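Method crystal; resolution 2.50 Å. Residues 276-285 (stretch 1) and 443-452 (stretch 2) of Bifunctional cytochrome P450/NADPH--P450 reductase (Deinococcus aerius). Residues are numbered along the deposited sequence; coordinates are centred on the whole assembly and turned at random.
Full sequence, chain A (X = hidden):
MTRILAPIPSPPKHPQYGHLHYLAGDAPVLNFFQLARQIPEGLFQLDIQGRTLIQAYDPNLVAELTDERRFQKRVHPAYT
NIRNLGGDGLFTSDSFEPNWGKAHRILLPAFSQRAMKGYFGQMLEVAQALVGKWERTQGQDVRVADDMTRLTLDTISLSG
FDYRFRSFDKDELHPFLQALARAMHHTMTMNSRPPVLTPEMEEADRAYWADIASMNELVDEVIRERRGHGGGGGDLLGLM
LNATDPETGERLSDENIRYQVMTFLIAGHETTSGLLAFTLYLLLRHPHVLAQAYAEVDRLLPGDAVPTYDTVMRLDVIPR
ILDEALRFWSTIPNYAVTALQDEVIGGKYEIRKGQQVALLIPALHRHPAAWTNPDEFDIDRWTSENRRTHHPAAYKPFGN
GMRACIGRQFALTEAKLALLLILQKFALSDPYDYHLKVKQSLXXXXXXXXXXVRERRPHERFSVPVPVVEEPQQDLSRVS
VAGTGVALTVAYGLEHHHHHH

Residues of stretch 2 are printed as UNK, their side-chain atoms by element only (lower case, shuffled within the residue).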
# COMPACT_ATOMS: atom_id res chain seq x y z
N LEU A 276 4.25 -2.44 -7.28
CA LEU A 276 5.28 -2.93 -8.19
C LEU A 276 4.71 -3.86 -9.25
O LEU A 276 5.05 -3.75 -10.44
CB LEU A 276 6.37 -3.62 -7.38
CG LEU A 276 7.41 -2.63 -6.88
CD1 LEU A 276 8.24 -3.32 -5.81
CD2 LEU A 276 8.28 -2.20 -8.03
N ALA A 277 3.82 -4.77 -8.85
CA ALA A 277 3.16 -5.66 -9.81
C ALA A 277 2.31 -4.87 -10.80
O ALA A 277 2.35 -5.13 -12.01
CB ALA A 277 2.30 -6.66 -9.06
N PHE A 278 1.56 -3.89 -10.31
CA PHE A 278 0.74 -3.09 -11.21
C PHE A 278 1.62 -2.32 -12.18
O PHE A 278 1.27 -2.16 -13.35
CB PHE A 278 -0.16 -2.13 -10.43
CG PHE A 278 -1.49 -2.72 -10.01
CD1 PHE A 278 -2.37 -3.22 -10.96
CD2 PHE A 278 -1.85 -2.81 -8.67
CE1 PHE A 278 -3.59 -3.79 -10.59
CE2 PHE A 278 -3.08 -3.37 -8.29
CZ PHE A 278 -3.94 -3.86 -9.26
N THR A 279 2.79 -1.86 -11.73
CA THR A 279 3.68 -1.12 -12.62
C THR A 279 4.22 -2.01 -13.72
O THR A 279 4.28 -1.60 -14.89
CB THR A 279 4.80 -0.48 -11.81
OG1 THR A 279 4.22 0.44 -10.87
CG2 THR A 279 5.79 0.24 -12.72
N LEU A 280 4.68 -3.21 -13.38
CA LEU A 280 5.13 -4.11 -14.43
C LEU A 280 3.99 -4.42 -15.40
O LEU A 280 4.20 -4.44 -16.62
CB LEU A 280 5.71 -5.38 -13.85
CG LEU A 280 7.01 -5.17 -13.07
CD1 LEU A 280 7.32 -6.46 -12.34
CD2 LEU A 280 8.14 -4.82 -14.00
N TYR A 281 2.77 -4.61 -14.89
CA TYR A 281 1.60 -4.77 -15.77
C TYR A 281 1.44 -3.57 -16.71
O TYR A 281 1.22 -3.74 -17.92
CB TYR A 281 0.32 -4.94 -14.95
CG TYR A 281 -0.93 -4.88 -15.79
CD1 TYR A 281 -1.29 -5.95 -16.62
CD2 TYR A 281 -1.73 -3.74 -15.80
CE1 TYR A 281 -2.44 -5.89 -17.41
CE2 TYR A 281 -2.88 -3.67 -16.59
CZ TYR A 281 -3.22 -4.74 -17.39
OH TYR A 281 -4.34 -4.69 -18.18
N LEU A 282 1.45 -2.35 -16.14
CA LEU A 282 1.22 -1.13 -16.93
C LEU A 282 2.31 -0.93 -17.97
O LEU A 282 2.04 -0.46 -19.08
CB LEU A 282 1.14 0.08 -16.01
CG LEU A 282 -0.13 0.06 -15.17
CD1 LEU A 282 -0.11 1.14 -14.11
CD2 LEU A 282 -1.41 0.12 -16.07
N LEU A 283 3.55 -1.27 -17.61
CA LEU A 283 4.64 -1.17 -18.56
C LEU A 283 4.48 -2.17 -19.69
O LEU A 283 4.71 -1.85 -20.85
CB LEU A 283 5.97 -1.35 -17.82
CG LEU A 283 6.36 -0.24 -16.83
CD1 LEU A 283 7.67 -0.58 -16.09
CD2 LEU A 283 6.51 1.07 -17.57
N LEU A 284 4.02 -3.40 -19.37
CA LEU A 284 3.71 -4.35 -20.44
C LEU A 284 2.58 -3.84 -21.33
O LEU A 284 2.48 -4.26 -22.49
CB LEU A 284 3.37 -5.72 -19.88
CG LEU A 284 4.52 -6.59 -19.35
CD1 LEU A 284 4.02 -8.00 -19.07
CD2 LEU A 284 5.73 -6.62 -20.27
N ARG A 285 1.64 -3.06 -20.78
CA ARG A 285 0.53 -2.59 -21.61
C ARG A 285 0.79 -1.25 -22.31
O ARG A 285 0.07 -0.90 -23.27
CB ARG A 285 -0.73 -2.53 -20.75
CG ARG A 285 -1.14 -3.96 -20.29
CD ARG A 285 -1.35 -4.82 -21.49
NE ARG A 285 -1.66 -6.20 -21.14
CZ ARG A 285 -0.87 -7.25 -21.41
NH1 ARG A 285 0.27 -7.10 -22.05
NH2 ARG A 285 -1.25 -8.47 -21.03
N UNK A 443 -5.60 -4.66 0.52
CA UNK A 443 -5.05 -4.00 -0.66
C UNK A 443 -5.66 -4.64 -1.91
O UNK A 443 -6.45 -5.57 -1.84
c UNK A 443 -2.89 -3.21 0.39
c UNK A 443 -3.53 -4.12 -0.68
o UNK A 443 -3.19 -5.48 -0.39
N UNK A 444 -5.33 -4.06 -3.07
CA UNK A 444 -5.66 -4.63 -4.37
C UNK A 444 -4.38 -5.02 -5.06
O UNK A 444 -3.29 -4.50 -4.79
c UNK A 444 -5.84 -2.38 -5.44
c UNK A 444 -7.94 -3.73 -4.89
c UNK A 444 -6.48 -1.49 -6.47
c UNK A 444 -6.50 -3.74 -5.30
N UNK A 445 -4.52 -5.99 -5.95
CA UNK A 445 -3.28 -6.58 -6.39
C UNK A 445 -3.53 -7.41 -7.65
O UNK A 445 -4.62 -8.01 -7.75
c UNK A 445 -4.07 -10.00 -2.79
c UNK A 445 -3.33 -8.75 -3.13
c UNK A 445 -3.80 -8.42 -4.55
c UNK A 445 -2.80 -7.34 -5.13
n UNK A 445 -5.57 -9.86 -2.74
N UNK A 446 -2.63 -7.42 -8.64
CA UNK A 446 -2.82 -8.31 -9.80
C UNK A 446 -2.54 -9.75 -9.40
O UNK A 446 -1.61 -10.02 -8.65
c UNK A 446 -1.84 -7.80 -10.86
c UNK A 446 -1.50 -6.48 -8.86
c UNK A 446 -1.00 -6.82 -10.25
N UNK A 447 -3.44 -10.65 -9.80
CA UNK A 447 -3.38 -12.05 -9.40
C UNK A 447 -3.08 -12.89 -10.63
O UNK A 447 -3.49 -12.55 -11.74
o UNK A 447 -6.97 -13.53 -7.82
c UNK A 447 -4.70 -12.45 -8.75
o UNK A 447 -6.05 -14.44 -6.04
c UNK A 447 -5.97 -13.90 -7.17
c UNK A 447 -4.61 -13.57 -7.74
N UNK A 448 -2.33 -13.99 -10.45
CA UNK A 448 -2.06 -14.95 -11.52
C UNK A 448 -1.36 -14.28 -12.71
O UNK A 448 -1.55 -14.68 -13.87
c UNK A 448 -4.15 -16.20 -10.82
o UNK A 448 -5.39 -15.99 -10.81
c UNK A 448 -3.34 -15.66 -11.98
o UNK A 448 -3.53 -16.79 -9.90
N UNK A 449 -0.55 -13.28 -12.40
CA UNK A 449 0.21 -12.50 -13.37
C UNK A 449 1.59 -13.15 -13.53
O UNK A 449 2.41 -13.13 -12.61
c UNK A 449 2.68 -8.33 -15.35
c UNK A 449 1.15 -10.13 -13.75
c UNK A 449 0.31 -11.05 -12.89
c UNK A 449 1.36 -10.37 -15.11
c UNK A 449 2.45 -8.07 -13.98
c UNK A 449 2.14 -9.46 -15.92
c UNK A 449 1.70 -8.97 -13.19
N UNK A 450 1.83 -13.78 -14.66
CA UNK A 450 3.12 -14.35 -14.99
C UNK A 450 3.76 -13.55 -16.12
O UNK A 450 3.08 -13.15 -17.07
c UNK A 450 2.96 -15.83 -15.39
N UNK A 451 5.07 -13.34 -16.04
CA UNK A 451 5.85 -12.87 -17.18
C UNK A 451 7.10 -13.72 -17.31
O UNK A 451 7.37 -14.60 -16.47
c UNK A 451 8.41 -11.12 -15.89
c UNK A 451 6.20 -11.38 -17.08
c UNK A 451 6.91 -10.81 -15.85
c UNK A 451 6.65 -9.32 -15.77
N UNK A 452 7.85 -13.50 -18.39
CA UNK A 452 9.15 -14.12 -18.61
C UNK A 452 10.23 -13.07 -18.83
O UNK A 452 9.97 -12.00 -19.38
n UNK A 452 6.92 -19.18 -22.11
c UNK A 452 9.09 -15.09 -19.78
n UNK A 452 7.32 -18.33 -20.01
c UNK A 452 8.70 -16.48 -19.31
c UNK A 452 8.31 -17.38 -20.46
n UNK A 452 5.76 -19.98 -20.29
c UNK A 452 6.67 -19.17 -20.80

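Position 443 has three side-chain atoms: a first carbon carrying one oxygen and one carbon. It touches nothing on stretch 1. This is Thr 443.

Position 444 has four carbons, forked at the first, with one arm two carbons long. Its backbone O lies 3.7 Å from Phe 278 CE2, near the plane of that ring. The beta-branched hydrocarbon is Ile 444, and its CG1 is 4.1 Å from Phe 278 CE2.

Position 445 has four carbons in a row ending in nitrogen. Its CA-to-CB bond points away from the helix, and its contact is by backbone: CA is 3.7 Å from Phe 278 CE2. This is Lys 445, whose NZ is hydrogen-bonded elsewhere in the structure.

Position 446 has three carbons that close a ring onto the backbone N, and they pack on Ala 277 and Phe 278. Such a ring can only be Pro 446. Its CD sits over one face of the Phe 278 ring, 3.5 Å from the centroid and 10° off the normal, a CH-pi contact. Its CG packs 3.5 Å from Ala 277 CB.

Position 447 has three carbons, the third carrying two oxygens. It makes no contact with the helix. This is Glu 447.

Position 448 has two carbons, the second carrying two oxygens. It is exposed and far from stretch 1. This is Asp 448.

Position 449 has one carbon followed by a ring of six carbons, with no oxygen on the ring. The CA-to-CB bond points toward the helix, and the ring reaches Ala 277, Leu 280, Tyr 281 and Leu 284. It is Phe 449. Its CE2 is 3.5 Å from Ala 277 O and 3.9 Å from Tyr 281 CB. Its CE1 is 3.9 Å from Leu 284 CD1. Ala 277 O and Leu 284 CD1 both lie at the ring edge.

Position 450 has a single carbon and does not reach the helix. This is Ala 450.

Position 451 has four carbons, forked at the second, and they lie near Leu 280 and Leu 284. This is Leu 451. Its CD2 is 4.4 Å from Leu 284 CD1 and 4.5 Å from Leu 280 CB.

Position 452 has three carbons, a nitrogen, then a carbon carrying two more nitrogens. It makes no contact with stretch 1. This is Arg 452.

The contact is apolar packing, with no hydrogen bond across it. Ala 277, Leu 280 and Leu 284 point toward stretch 2. The helix backbone is bonded to itself: Tyr 281 N donates to Ala 277 O at 3.0 Å. Pro 446 packs against Ala 277 and Phe 278, while Phe 449 spans Ala 277 to Leu 284 and Leu 451 meets Leu 280 and Leu 284. Together the stretches bury 429 Å².

Stretch 2 443-452: TIKPEDFALR
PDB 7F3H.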